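Local coordinates for GNA33 (Neisseria gonorrhoeae FA 1090, PDB 2G5D), which probably cleaves peptidoglycan between N-acetylmuramic acid and N-acetylglucosamine as an exolytic transglycosylase, forming a 1,6-anhydro bond in the muramic acid residue, at residues His345-Gly350 against Ile370-Thr375; Gly381-Asp386 against Gly406-Leu411; Ala70-Arg75 against Gly328-Pro333. All coordinates share one frame; numbering follows the deposited sequence.

Interaction 1: His345-Gly350 against Ile370-Thr375; sequences HYITLG and IMAQDT
I347 and L349 reach A372 from two directions, one meeting its methyl group and the other its carbonyl. In I347 the CG2 branch lies anti to the backbone N and does the touching, meeting A372 CB at 3.8 Å, while CG1 leads away from the strand. The bond from CA to CB of A372 points at the loop, so this is a contact of one methyl with another. L349 approaches by a different route: its CG is anti to the backbone N (chi1 -170°), and the CD1 branch lies against the peptide that joins A372 to Q373, 3.7 Å from A372 O and 3.8 Å from Q373 C. The same methyl only grazes T375, with L349 CD1 4.4 Å from CG2 of that residue.

Beside these apolar contacts the backbones join. G350 N donates to A372 O in a short bond of 2.6 Å, and the donor stands nearly in line with the carbonyl (C=O...N angle 163°). A water extends the link past the glycine: it donates to G350 O at 2.7 Å and accepts from Q373 NE2 at 2.9 Å. The Q373 amide is held a second time by S64 O, at helix 58-72. I342 on strand 339-342 packs against I347, L349 and A372 alike, backing the apolar patch. D374 OD2 takes a weak bond from T375 N but also accepts from A329 N, beyond the contact.

The loop 345-350 runs at a steep angle to the strand, yet it leads into strand 352-358, which pairs antiparallel with 365-375. The contact therefore marks where a connection enters a strand pair of the 3D domain, a family related to the double-psi beta-barrels.

Interaction 2: Gly381-Asp386 against Gly406-Leu411; sequences GAVRVD and GYVWQL
V383 and V385 meet V408 in a small aliphatic contact between the start of strand 384-391, with the residue leading into it (V383), and strand 403-413. The two strands do not pair with each other, and both pair with strand 116-129: V383 and V385 bond through the backbone to T117, and G406 to G116.

V383 does most of the touching through CG1, which is anti to the backbone N (chi1 -168°). V383 CG1 packs 3.7 Å from V408 CG1 and 3.8 Å from V408 CG2, and V383 CG1 also comes within 3.5 Å of G406 O. V385 CG2, two residues on, lies 3.8 Å from V408 CG1. That methyl is therefore touched by both valines; with it anti to the carbonyl carbon (chi1 -49°), CG2 takes the crowded position between N and C. V408 CG2 faces V383 and lies 4.2 Å from A382 O. In both pairs, V383 with V408 and V385 with V408, the side chains slide past each other in opposite directions.

V108 on strand 103-110 touches A382 and V408, and L353 on strand 352-358 touches V385. Valines from the two strands flanking 116-129 thus meet in the 3D domain, which belongs to the double-psi beta-barrel clan.

Interaction 3: Ala70-Arg75 against Gly328-Pro333; sequences ANLKNR and GALGTP
N71, on helix 58-72, binds the turn at L330 through its side-chain amide. Its CG is anti to the carbonyl carbon (chi1 -76°), and ND2 donates to L330 O at 2.8 Å with an N-H...O angle of 157°. The donor lies in the plane of the L330 carbonyl, whereas the oxygen is tilted about 15° out of the amide plane of N71. G331 passes beside the same amide with no side chain, in a backbone shape of positive phi.

T332 lies alongside N71, the two side chains sliding past each other in opposite directions. With OG1 in the place between the backbone N and the carbonyl carbon, it is CG2, anti to the carbonyl carbon, that packs 4.1 Å from N71 CG; A70 CB touches that methyl more loosely.

L330 supplies the apolar side. Its CD1 branch is the one that extends to the other segment, with L330 CD1 3.7 Å from R75 NH2 and 4.4 Å from L72 CB. L72 CD2 sits over the centre of the R75 guanidinium, 3.7 Å above the plane, and L330 meets the same group obliquely. R75 NH2 also makes a weak hydrogen bond to L349 O.

Both partners are braced by type I turns, L72-R75 and G328-G331, the latter closed by G331 N to G328 O at 2.8 Å. On one side, the disulfide C69-C82 ties helix 58-72 to helix 79-86. On the other, the L330 backbone bonds to that of Q373 and A329 N to D374 OD2, so the loop between strands 313-317 and 339-342 lies wedged between helix 58-72 and strand 365-375.

Overall arrangement
Interactions 1 and 2 have centres about 9 Å apart and both belong to the 3D domain; the centre of interaction 3 is about 11 Å from that of interaction 1 and about 20 Å from that of interaction 2, which it does not touch. Interaction 1 is the middle member. It joins interaction 2 through T348 N, probably hydrogen-bonded to Q410 OE1, and through Y346 packed on G381 and A382. It meets interaction 3 where Q373 and D374 bond to L330 and A329, and where L349 O lies beside R75. Along the chain interaction 3 closes first, then 1, then 2. The loop of interaction 3, bonded to strand 365-375, thus links helix 58-72 to the 3D domain.

Interaction 1: His345-Gly350 against Ile370-Thr375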
ATOM      1  N   HIS A 345     -13.544  -5.898   0.476  1.00 32.21           N
ATOM      2  CA  HIS A 345     -14.802  -6.510   0.866  1.00 32.00           C
ATOM      3  C   HIS A 345     -15.912  -5.497   0.767  1.00 32.02           C
ATOM      4  O   HIS A 345     -17.074  -5.865   0.582  1.00 32.01           O
ATOM      5  CB  HIS A 345     -14.744  -7.009   2.309  1.00 31.88           C
ATOM      6  CG  HIS A 345     -13.907  -8.236   2.504  1.00 32.20           C
ATOM      7  ND1 HIS A 345     -14.018  -9.344   1.697  1.00 32.70           N
ATOM      8  CD2 HIS A 345     -12.985  -8.546   3.448  1.00 31.25           C
ATOM      9  CE1 HIS A 345     -13.183 -10.281   2.118  1.00 32.98           C
ATOM     10  NE2 HIS A 345     -12.546  -9.823   3.180  1.00 32.70           N
ATOM     11  N   TYR A 346     -15.537  -4.222   0.917  1.00 31.95           N
ATOM     12  CA  TYR A 346     -16.486  -3.132   1.126  1.00 32.07           C
ATOM     13  C   TYR A 346     -16.420  -2.028   0.065  1.00 32.34           C
ATOM     14  O   TYR A 346     -17.468  -1.496  -0.338  1.00 33.57           O
ATOM     15  CB  TYR A 346     -16.355  -2.576   2.558  1.00 31.74           C
ATOM     16  CG  TYR A 346     -16.764  -3.600   3.619  1.00 31.78           C
ATOM     17  CD1 TYR A 346     -15.814  -4.195   4.448  1.00 32.42           C
ATOM     18  CD2 TYR A 346     -18.095  -4.023   3.743  1.00 31.41           C
ATOM     19  CE1 TYR A 346     -16.180  -5.164   5.399  1.00 31.09           C
ATOM     20  CE2 TYR A 346     -18.473  -4.984   4.688  1.00 30.84           C
ATOM     21  CZ  TYR A 346     -17.510  -5.543   5.518  1.00 31.65           C
ATOM     22  OH  TYR A 346     -17.865  -6.486   6.463  1.00 31.73           O
ATOM     23  N   ILE A 347     -15.208  -1.699  -0.391  1.00 31.84           N
ATOM     24  CA  ILE A 347     -14.988  -0.595  -1.343  1.00 31.79           C
ATOM     25  C   ILE A 347     -14.581  -1.144  -2.700  1.00 31.33           C
ATOM     26  O   ILE A 347     -13.726  -2.024  -2.786  1.00 30.38           O
ATOM     27  CB  ILE A 347     -13.883   0.433  -0.865  1.00 32.21           C
ATOM     28  CG1 ILE A 347     -14.164   0.946   0.564  1.00 32.07           C
ATOM     29  CG2 ILE A 347     -13.703   1.584  -1.892  1.00 31.01           C
ATOM     30  CD1 ILE A 347     -15.562   1.504   0.799  1.00 33.26           C
ATOM     31  N   THR A 348     -15.228  -0.629  -3.748  1.00 30.70           N
ATOM     32  CA  THR A 348     -14.926  -1.024  -5.115  1.00 30.87           C
ATOM     33  C   THR A 348     -13.571  -0.403  -5.478  1.00 30.44           C
ATOM     34  O   THR A 348     -13.359   0.792  -5.268  1.00 30.72           O
ATOM     35  CB  THR A 348     -16.057  -0.586  -6.085  1.00 30.48           C
ATOM     36  OG1 THR A 348     -17.298  -1.167  -5.652  1.00 30.95           O
ATOM     37  CG2 THR A 348     -15.765  -1.068  -7.500  1.00 29.45           C
ATOM     38  N   LEU A 349     -12.652  -1.226  -5.976  1.00 30.29           N
ATOM     39  CA  LEU A 349     -11.277  -0.776  -6.212  1.00 30.65           C
ATOM     40  C   LEU A 349     -11.230   0.205  -7.387  1.00 29.88           C
ATOM     41  O   LEU A 349     -11.755  -0.074  -8.450  1.00 31.01           O
ATOM     42  CB  LEU A 349     -10.289  -1.953  -6.412  1.00 29.59           C
ATOM     43  CG  LEU A 349      -8.793  -1.588  -6.417  1.00 28.46           C
ATOM     44  CD1 LEU A 349      -8.288  -1.111  -5.022  1.00 27.14           C
ATOM     45  CD2 LEU A 349      -7.976  -2.768  -6.912  1.00 30.32           C
ATOM     46  N   GLY A 350     -10.612   1.354  -7.161  1.00 29.93           N
ATOM     47  CA  GLY A 350     -10.555   2.443  -8.139  1.00 29.62           C
ATOM     48  C   GLY A 350     -11.513   3.606  -7.875  1.00 30.02           C
ATOM     49  O   GLY A 350     -11.383   4.665  -8.486  1.00 31.20           O
ATOM     50  N   ILE A 370     -10.473  11.638  -2.441  1.00 28.43           N
ATOM     51  CA  ILE A 370      -9.346  10.770  -2.841  1.00 27.27           C
ATOM     52  C   ILE A 370      -9.808   9.632  -3.739  1.00 26.66           C
ATOM     53  O   ILE A 370     -10.978   9.485  -3.962  1.00 26.11           O
ATOM     54  CB  ILE A 370      -8.586  10.242  -1.600  1.00 27.82           C
ATOM     55  CG1 ILE A 370      -9.407   9.191  -0.843  1.00 27.37           C
ATOM     56  CG2 ILE A 370      -8.184  11.457  -0.686  1.00 25.78           C
ATOM     57  CD1 ILE A 370      -8.618   8.272   0.050  1.00 28.35           C
ATOM     58  N   MET A 371      -8.864   8.864  -4.274  1.00 26.08           N
ATOM     59  CA  MET A 371      -9.156   7.653  -5.027  1.00 26.82           C
ATOM     60  C   MET A 371      -8.701   6.426  -4.245  1.00 27.39           C
ATOM     61  O   MET A 371      -7.588   6.380  -3.728  1.00 26.52           O
ATOM     62  CB  MET A 371      -8.510   7.709  -6.416  1.00 25.16           C
ATOM     63  CG  MET A 371      -8.855   8.995  -7.205  1.00 25.59           C
ATOM     64  SD  MET A 371     -10.593   9.126  -7.689  1.00 27.95           S
ATOM     65  CE  MET A 371     -10.887  10.783  -7.077  1.00 26.15           C
ATOM     66  N   ALA A 372      -9.601   5.449  -4.150  1.00 28.94           N
ATOM     67  CA  ALA A 372      -9.371   4.196  -3.444  1.00 29.80           C
ATOM     68  C   ALA A 372      -8.711   3.207  -4.399  1.00 30.51           C
ATOM     69  O   ALA A 372      -9.387   2.444  -5.116  1.00 32.11           O
ATOM     70  CB  ALA A 372     -10.683   3.658  -2.935  1.00 29.75           C
ATOM     71  N   GLN A 373      -7.386   3.247  -4.434  1.00 30.22           N
ATOM     72  CA  GLN A 373      -6.623   2.580  -5.485  1.00 29.27           C
ATOM     73  C   GLN A 373      -5.639   1.550  -4.925  1.00 29.60           C
ATOM     74  O   GLN A 373      -4.841   0.955  -5.664  1.00 29.76           O
ATOM     75  CB  GLN A 373      -5.885   3.629  -6.300  1.00 28.34           C
ATOM     76  CG  GLN A 373      -6.782   4.537  -7.127  1.00 29.81           C
ATOM     77  CD  GLN A 373      -5.995   5.649  -7.791  1.00 29.91           C
ATOM     78  OE1 GLN A 373      -4.877   5.935  -7.386  1.00 30.10           O
ATOM     79  NE2 GLN A 373      -6.579   6.285  -8.809  1.00 29.66           N
ATOM     80  N   ASP A 374      -5.711   1.326  -3.614  1.00 30.02           N
ATOM     81  CA  ASP A 374      -4.786   0.437  -2.938  1.00 29.80           C
ATOM     82  C   ASP A 374      -5.484  -0.311  -1.801  1.00 29.94           C
ATOM     83  O   ASP A 374      -6.593   0.058  -1.389  1.00 30.45           O
ATOM     84  CB  ASP A 374      -3.604   1.252  -2.423  1.00 29.47           C
ATOM     85  CG  ASP A 374      -2.325   0.411  -2.229  1.00 30.22           C
ATOM     86  OD1 ASP A 374      -1.408   0.925  -1.569  1.00 30.14           O
ATOM     87  OD2 ASP A 374      -2.232  -0.746  -2.718  1.00 32.40           O
ATOM     88  N   THR A 375      -4.815  -1.359  -1.324  1.00 29.57           N
ATOM     89  CA  THR A 375      -5.244  -2.220  -0.229  1.00 29.44           C
ATOM     90  C   THR A 375      -4.061  -2.465   0.715  1.00 29.84           C
ATOM     91  O   THR A 375      -2.910  -2.305   0.318  1.00 29.50           O
ATOM     92  CB  THR A 375      -5.683  -3.607  -0.751  1.00 29.76           C
ATOM     93  OG1 THR A 375      -4.602  -4.201  -1.476  1.00 30.22           O
ATOM     94  CG2 THR A 375      -6.875  -3.518  -1.658  1.00 29.19           C
TER
HETATM   95  O   HOH W   1      -9.206   5.451  -9.784  1.00 18.42           O

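Interaction 2: Gly381-Asp386 against Gly406-Leu411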
ATOM      1  N   GLY A 381     -12.538  -3.413   7.202  1.00 29.00           N
ATOM      2  CA  GLY A 381     -13.774  -2.734   7.612  1.00 28.73           C
ATOM      3  C   GLY A 381     -14.389  -1.824   6.564  1.00 28.33           C
ATOM      4  O   GLY A 381     -13.699  -1.336   5.646  1.00 28.60           O
ATOM      5  N   ALA A 382     -15.699  -1.616   6.690  1.00 27.94           N
ATOM      6  CA  ALA A 382     -16.452  -0.759   5.760  1.00 28.15           C
ATOM      7  C   ALA A 382     -15.949   0.708   5.708  1.00 28.19           C
ATOM      8  O   ALA A 382     -15.803   1.288   4.615  1.00 28.22           O
ATOM      9  CB  ALA A 382     -17.937  -0.819   6.077  1.00 27.44           C
ATOM     10  N   VAL A 383     -15.721   1.285   6.889  1.00 27.92           N
ATOM     11  CA  VAL A 383     -15.175   2.633   7.042  1.00 28.33           C
ATOM     12  C   VAL A 383     -13.748   2.540   7.601  1.00 27.87           C
ATOM     13  O   VAL A 383     -13.531   2.536   8.815  1.00 28.01           O
ATOM     14  CB  VAL A 383     -16.069   3.570   7.941  1.00 28.42           C
ATOM     15  CG1 VAL A 383     -15.611   5.014   7.822  1.00 28.57           C
ATOM     16  CG2 VAL A 383     -17.578   3.450   7.595  1.00 29.17           C
ATOM     17  N   ARG A 384     -12.778   2.457   6.696  1.00 27.03           N
ATOM     18  CA  ARG A 384     -11.376   2.225   7.059  1.00 26.44           C
ATOM     19  C   ARG A 384     -10.459   2.668   5.914  1.00 27.04           C
ATOM     20  O   ARG A 384     -10.459   2.058   4.849  1.00 26.44           O
ATOM     21  CB  ARG A 384     -11.159   0.741   7.428  1.00 26.38           C
ATOM     22  CG  ARG A 384      -9.773   0.371   8.003  1.00 25.29           C
ATOM     23  CD  ARG A 384      -9.497   1.005   9.371  1.00 25.96           C
ATOM     24  NE  ARG A 384      -8.127   0.704   9.751  1.00 27.99           N
ATOM     25  CZ  ARG A 384      -7.092   1.498   9.510  1.00 28.42           C
ATOM     26  NH1 ARG A 384      -7.269   2.692   8.935  1.00 27.29           N
ATOM     27  NH2 ARG A 384      -5.882   1.106   9.874  1.00 29.20           N
ATOM     28  N   VAL A 385      -9.679   3.727   6.145  1.00 27.26           N
ATOM     29  CA  VAL A 385      -8.796   4.285   5.097  1.00 27.30           C
ATOM     30  C   VAL A 385      -7.328   4.476   5.522  1.00 27.64           C
ATOM     31  O   VAL A 385      -7.027   5.123   6.529  1.00 26.72           O
ATOM     32  CB  VAL A 385      -9.350   5.653   4.526  1.00 28.32           C
ATOM     33  CG1 VAL A 385      -8.427   6.192   3.381  1.00 24.97           C
ATOM     34  CG2 VAL A 385     -10.801   5.489   4.024  1.00 26.15           C
ATOM     35  N   ASP A 386      -6.405   3.920   4.737  1.00 27.38           N
ATOM     36  CA  ASP A 386      -5.002   4.270   4.921  1.00 27.56           C
ATOM     37  C   ASP A 386      -4.713   5.378   3.911  1.00 27.95           C
ATOM     38  O   ASP A 386      -4.740   5.172   2.689  1.00 28.14           O
ATOM     39  CB  ASP A 386      -4.082   3.070   4.712  1.00 26.90           C
ATOM     40  CG  ASP A 386      -2.836   3.104   5.604  1.00 26.85           C
ATOM     41  OD1 ASP A 386      -2.791   3.844   6.610  1.00 26.51           O
ATOM     42  OD2 ASP A 386      -1.891   2.359   5.293  1.00 28.50           O
ATOM     43  N   GLY A 406     -12.947   8.958  11.080  1.00 33.61           N
ATOM     44  CA  GLY A 406     -13.295   9.470   9.777  1.00 32.73           C
ATOM     45  C   GLY A 406     -14.593   8.907   9.259  1.00 32.03           C
ATOM     46  O   GLY A 406     -15.070   7.870   9.731  1.00 32.36           O
ATOM     47  N   TYR A 407     -15.153   9.614   8.284  1.00 30.71           N
ATOM     48  CA  TYR A 407     -16.407   9.251   7.634  1.00 30.59           C
ATOM     49  C   TYR A 407     -16.112   9.097   6.172  1.00 29.96           C
ATOM     50  O   TYR A 407     -15.292   9.838   5.630  1.00 29.45           O
ATOM     51  CB  TYR A 407     -17.437  10.356   7.830  1.00 30.32           C
ATOM     52  CG  TYR A 407     -17.711  10.574   9.291  1.00 30.43           C
ATOM     53  CD1 TYR A 407     -17.112  11.624   9.980  1.00 31.07           C
ATOM     54  CD2 TYR A 407     -18.525   9.699   9.989  1.00 30.21           C
ATOM     55  CE1 TYR A 407     -17.338  11.803  11.336  1.00 32.28           C
ATOM     56  CE2 TYR A 407     -18.778   9.877  11.343  1.00 31.91           C
ATOM     57  CZ  TYR A 407     -18.173  10.922  12.011  1.00 32.18           C
ATOM     58  OH  TYR A 407     -18.424  11.092  13.356  1.00 31.68           O
ATOM     59  N   VAL A 408     -16.769   8.144   5.528  1.00 30.25           N
ATOM     60  CA  VAL A 408     -16.458   7.920   4.128  1.00 30.45           C
ATOM     61  C   VAL A 408     -17.681   7.843   3.233  1.00 30.41           C
ATOM     62  O   VAL A 408     -18.745   7.374   3.635  1.00 30.78           O
ATOM     63  CB  VAL A 408     -15.480   6.709   3.908  1.00 31.30           C
ATOM     64  CG1 VAL A 408     -14.251   6.804   4.849  1.00 31.10           C
ATOM     65  CG2 VAL A 408     -16.170   5.386   4.032  1.00 32.17           C
ATOM     66  N   TRP A 409     -17.517   8.306   2.003  1.00 29.16           N
ATOM     67  CA  TRP A 409     -18.576   8.189   1.018  1.00 28.91           C
ATOM     68  C   TRP A 409     -17.904   7.619  -0.179  1.00 28.75           C
ATOM     69  O   TRP A 409     -16.850   8.102  -0.593  1.00 29.45           O
ATOM     70  CB  TRP A 409     -19.162   9.549   0.626  1.00 28.03           C
ATOM     71  CG  TRP A 409     -19.916  10.291   1.710  1.00 25.84           C
ATOM     72  CD1 TRP A 409     -21.249  10.466   1.780  1.00 26.83           C
ATOM     73  CD2 TRP A 409     -19.349  11.019   2.807  1.00 25.26           C
ATOM     74  NE1 TRP A 409     -21.580  11.257   2.871  1.00 25.15           N
ATOM     75  CE2 TRP A 409     -20.429  11.600   3.529  1.00 25.45           C
ATOM     76  CE3 TRP A 409     -18.041  11.237   3.252  1.00 24.76           C
ATOM     77  CZ2 TRP A 409     -20.241  12.378   4.699  1.00 27.68           C
ATOM     78  CZ3 TRP A 409     -17.845  11.999   4.427  1.00 25.36           C
ATOM     79  CH2 TRP A 409     -18.941  12.560   5.133  1.00 27.40           C
ATOM     80  N   GLN A 410     -18.512   6.598  -0.758  1.00 28.63           N
ATOM     81  CA  GLN A 410     -17.976   6.001  -1.974  1.00 29.13           C
ATOM     82  C   GLN A 410     -18.749   6.540  -3.193  1.00 29.70           C
ATOM     83  O   GLN A 410     -19.981   6.492  -3.192  1.00 29.63           O
ATOM     84  CB  GLN A 410     -18.143   4.477  -1.855  1.00 29.94           C
ATOM     85  CG  GLN A 410     -17.623   3.697  -3.044  1.00 30.05           C
ATOM     86  CD  GLN A 410     -17.651   2.188  -2.837  1.00 30.37           C
ATOM     87  OE1 GLN A 410     -16.860   1.483  -3.440  1.00 32.41           O
ATOM     88  NE2 GLN A 410     -18.581   1.685  -2.008  1.00 31.98           N
ATOM     89  N   LEU A 411     -18.032   7.058  -4.213  1.00 30.01           N
ATOM     90  CA  LEU A 411     -18.644   7.555  -5.481  1.00 29.57           C
ATOM     91  C   LEU A 411     -18.494   6.498  -6.571  1.00 29.39           C
ATOM     92  O   LEU A 411     -17.415   5.966  -6.785  1.00 29.62           O
ATOM     93  CB  LEU A 411     -18.058   8.931  -5.924  1.00 30.05           C
ATOM     94  CG  LEU A 411     -18.547  10.187  -5.156  1.00 30.30           C
ATOM     95  CD1 LEU A 411     -18.178  10.094  -3.694  1.00 31.97           C
ATOM     96  CD2 LEU A 411     -17.986  11.508  -5.745  1.00 29.49           C
TER

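Interaction 3: Ala70-Arg75 against Gly328-Pro333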
ATOM      1  N   ALA A  70      -5.819   4.002 -16.191  1.00 29.62           N
ATOM      2  CA  ALA A  70      -4.931   3.187 -17.053  1.00 29.69           C
ATOM      3  C   ALA A  70      -5.281   1.696 -16.953  1.00 29.59           C
ATOM      4  O   ALA A  70      -5.188   0.948 -17.936  1.00 29.46           O
ATOM      5  CB  ALA A  70      -3.450   3.414 -16.717  1.00 29.74           C
ATOM      6  N   ASN A  71      -5.691   1.268 -15.766  1.00 30.24           N
ATOM      7  CA  ASN A  71      -6.223  -0.096 -15.557  1.00 30.66           C
ATOM      8  C   ASN A  71      -7.751  -0.145 -15.337  1.00 31.05           C
ATOM      9  O   ASN A  71      -8.432  -1.057 -15.826  1.00 31.77           O
ATOM     10  CB  ASN A  71      -5.516  -0.783 -14.372  1.00 30.80           C
ATOM     11  CG  ASN A  71      -4.098  -1.279 -14.713  1.00 31.13           C
ATOM     12  OD1 ASN A  71      -3.617  -1.147 -15.843  1.00 30.69           O
ATOM     13  ND2 ASN A  71      -3.433  -1.857 -13.724  1.00 29.80           N
ATOM     14  N   LEU A  72      -8.290   0.812 -14.583  1.00 31.34           N
ATOM     15  CA  LEU A  72      -9.698   0.781 -14.203  1.00 31.65           C
ATOM     16  C   LEU A  72     -10.615   0.866 -15.421  1.00 32.29           C
ATOM     17  O   LEU A  72     -11.722   0.319 -15.410  1.00 32.31           O
ATOM     18  CB  LEU A  72     -10.011   1.923 -13.229  1.00 31.82           C
ATOM     19  CG  LEU A  72     -10.954   1.817 -12.018  1.00 32.02           C
ATOM     20  CD1 LEU A  72     -11.751   3.112 -11.876  1.00 26.92           C
ATOM     21  CD2 LEU A  72     -11.857   0.595 -11.997  1.00 31.91           C
ATOM     22  N   LYS A  73     -10.142   1.534 -16.479  1.00 33.10           N
ATOM     23  CA  LYS A  73     -10.923   1.723 -17.707  1.00 33.75           C
ATOM     24  C   LYS A  73     -11.350   0.409 -18.366  1.00 34.85           C
ATOM     25  O   LYS A  73     -12.302   0.385 -19.167  1.00 34.74           O
ATOM     26  CB  LYS A  73     -10.160   2.592 -18.717  1.00 33.57           C
ATOM     27  CG  LYS A  73      -9.201   1.805 -19.629  1.00 31.82           C
ATOM     28  CD  LYS A  73      -8.524   2.668 -20.618  1.00 31.05           C
ATOM     29  CE  LYS A  73      -7.095   2.932 -20.227  1.00 34.29           C
ATOM     30  NZ  LYS A  73      -6.246   3.221 -21.433  1.00 34.90           N
ATOM     31  N   ASN A  74     -10.628  -0.668 -18.034  1.00 35.59           N
ATOM     32  CA  ASN A  74     -10.849  -1.993 -18.601  1.00 35.92           C
ATOM     33  C   ASN A  74     -11.850  -2.841 -17.821  1.00 35.99           C
ATOM     34  O   ASN A  74     -12.234  -3.933 -18.271  1.00 36.01           O
ATOM     35  CB  ASN A  74      -9.521  -2.742 -18.729  1.00 36.55           C
ATOM     36  CG  ASN A  74      -8.578  -2.097 -19.728  1.00 36.81           C
ATOM     37  OD1 ASN A  74      -8.989  -1.693 -20.818  1.00 36.04           O
ATOM     38  ND2 ASN A  74      -7.300  -2.015 -19.367  1.00 37.09           N
ATOM     39  N   ARG A  75     -12.270  -2.341 -16.664  1.00 35.44           N
ATOM     40  CA  ARG A  75     -13.234  -3.040 -15.825  1.00 35.61           C
ATOM     41  C   ARG A  75     -14.650  -2.672 -16.214  1.00 34.47           C
ATOM     42  O   ARG A  75     -14.979  -1.496 -16.356  1.00 33.71           O
ATOM     43  CB  ARG A  75     -13.008  -2.727 -14.350  1.00 36.30           C
ATOM     44  CG  ARG A  75     -12.115  -3.742 -13.654  1.00 40.93           C
ATOM     45  CD  ARG A  75     -12.417  -3.808 -12.163  1.00 46.88           C
ATOM     46  NE  ARG A  75     -11.333  -3.227 -11.370  1.00 50.78           N
ATOM     47  CZ  ARG A  75     -11.482  -2.578 -10.216  1.00 52.97           C
ATOM     48  NH1 ARG A  75     -12.684  -2.375  -9.671  1.00 52.30           N
ATOM     49  NH2 ARG A  75     -10.401  -2.107  -9.610  1.00 55.47           N
ATOM     50  N   GLY A 328       0.179   0.748  -6.392  1.00 32.66           N
ATOM     51  CA  GLY A 328      -0.710   0.089  -5.433  1.00 31.39           C
ATOM     52  C   GLY A 328      -1.466  -1.115  -5.981  1.00 30.94           C
ATOM     53  O   GLY A 328      -1.129  -1.645  -7.049  1.00 30.12           O
ATOM     54  N   ALA A 329      -2.494  -1.533  -5.240  1.00 29.90           N
ATOM     55  CA  ALA A 329      -3.288  -2.727  -5.550  1.00 29.74           C
ATOM     56  C   ALA A 329      -3.955  -2.666  -6.928  1.00 29.51           C
ATOM     57  O   ALA A 329      -4.134  -3.693  -7.570  1.00 29.05           O
ATOM     58  CB  ALA A 329      -4.330  -2.947  -4.490  1.00 29.06           C
ATOM     59  N   LEU A 330      -4.321  -1.457  -7.362  1.00 29.43           N
ATOM     60  CA  LEU A 330      -4.897  -1.241  -8.693  1.00 29.05           C
ATOM     61  C   LEU A 330      -3.854  -1.388  -9.820  1.00 29.18           C
ATOM     62  O   LEU A 330      -4.202  -1.513 -11.014  1.00 29.16           O
ATOM     63  CB  LEU A 330      -5.606   0.126  -8.743  1.00 28.97           C
ATOM     64  CG  LEU A 330      -6.364   0.671  -9.967  1.00 29.77           C
ATOM     65  CD1 LEU A 330      -7.339  -0.347 -10.563  1.00 30.13           C
ATOM     66  CD2 LEU A 330      -7.094   1.986  -9.601  1.00 27.74           C
ATOM     67  N   GLY A 331      -2.575  -1.378  -9.444  1.00 28.87           N
ATOM     68  CA  GLY A 331      -1.495  -1.594 -10.416  1.00 28.60           C
ATOM     69  C   GLY A 331      -1.057  -0.295 -11.062  1.00 28.72           C
ATOM     70  O   GLY A 331      -0.376  -0.301 -12.101  1.00 28.26           O
ATOM     71  N   THR A 332      -1.466   0.816 -10.447  1.00 28.24           N
ATOM     72  CA  THR A 332      -1.195   2.161 -10.957  1.00 28.96           C
ATOM     73  C   THR A 332      -0.470   3.020  -9.908  1.00 29.06           C
ATOM     74  O   THR A 332      -0.607   2.776  -8.699  1.00 29.61           O
ATOM     75  CB  THR A 332      -2.499   2.892 -11.456  1.00 28.99           C
ATOM     76  OG1 THR A 332      -3.446   3.007 -10.378  1.00 28.70           O
ATOM     77  CG2 THR A 332      -3.127   2.138 -12.636  1.00 28.64           C
ATOM     78  N   PRO A 333       0.326   4.012 -10.364  1.00 29.91           N
ATOM     79  CA  PRO A 333       1.065   4.891  -9.440  1.00 29.76           C
ATOM     80  C   PRO A 333       0.217   5.848  -8.549  1.00 29.84           C
ATOM     81  O   PRO A 333      -0.618   6.617  -9.043  1.00 29.80           O
ATOM     82  CB  PRO A 333       2.012   5.661 -10.380  1.00 29.83           C
ATOM     83  CG  PRO A 333       1.357   5.613 -11.735  1.00 29.59           C
ATOM     84  CD  PRO A 333       0.631   4.304 -11.786  1.00 29.35           C
TER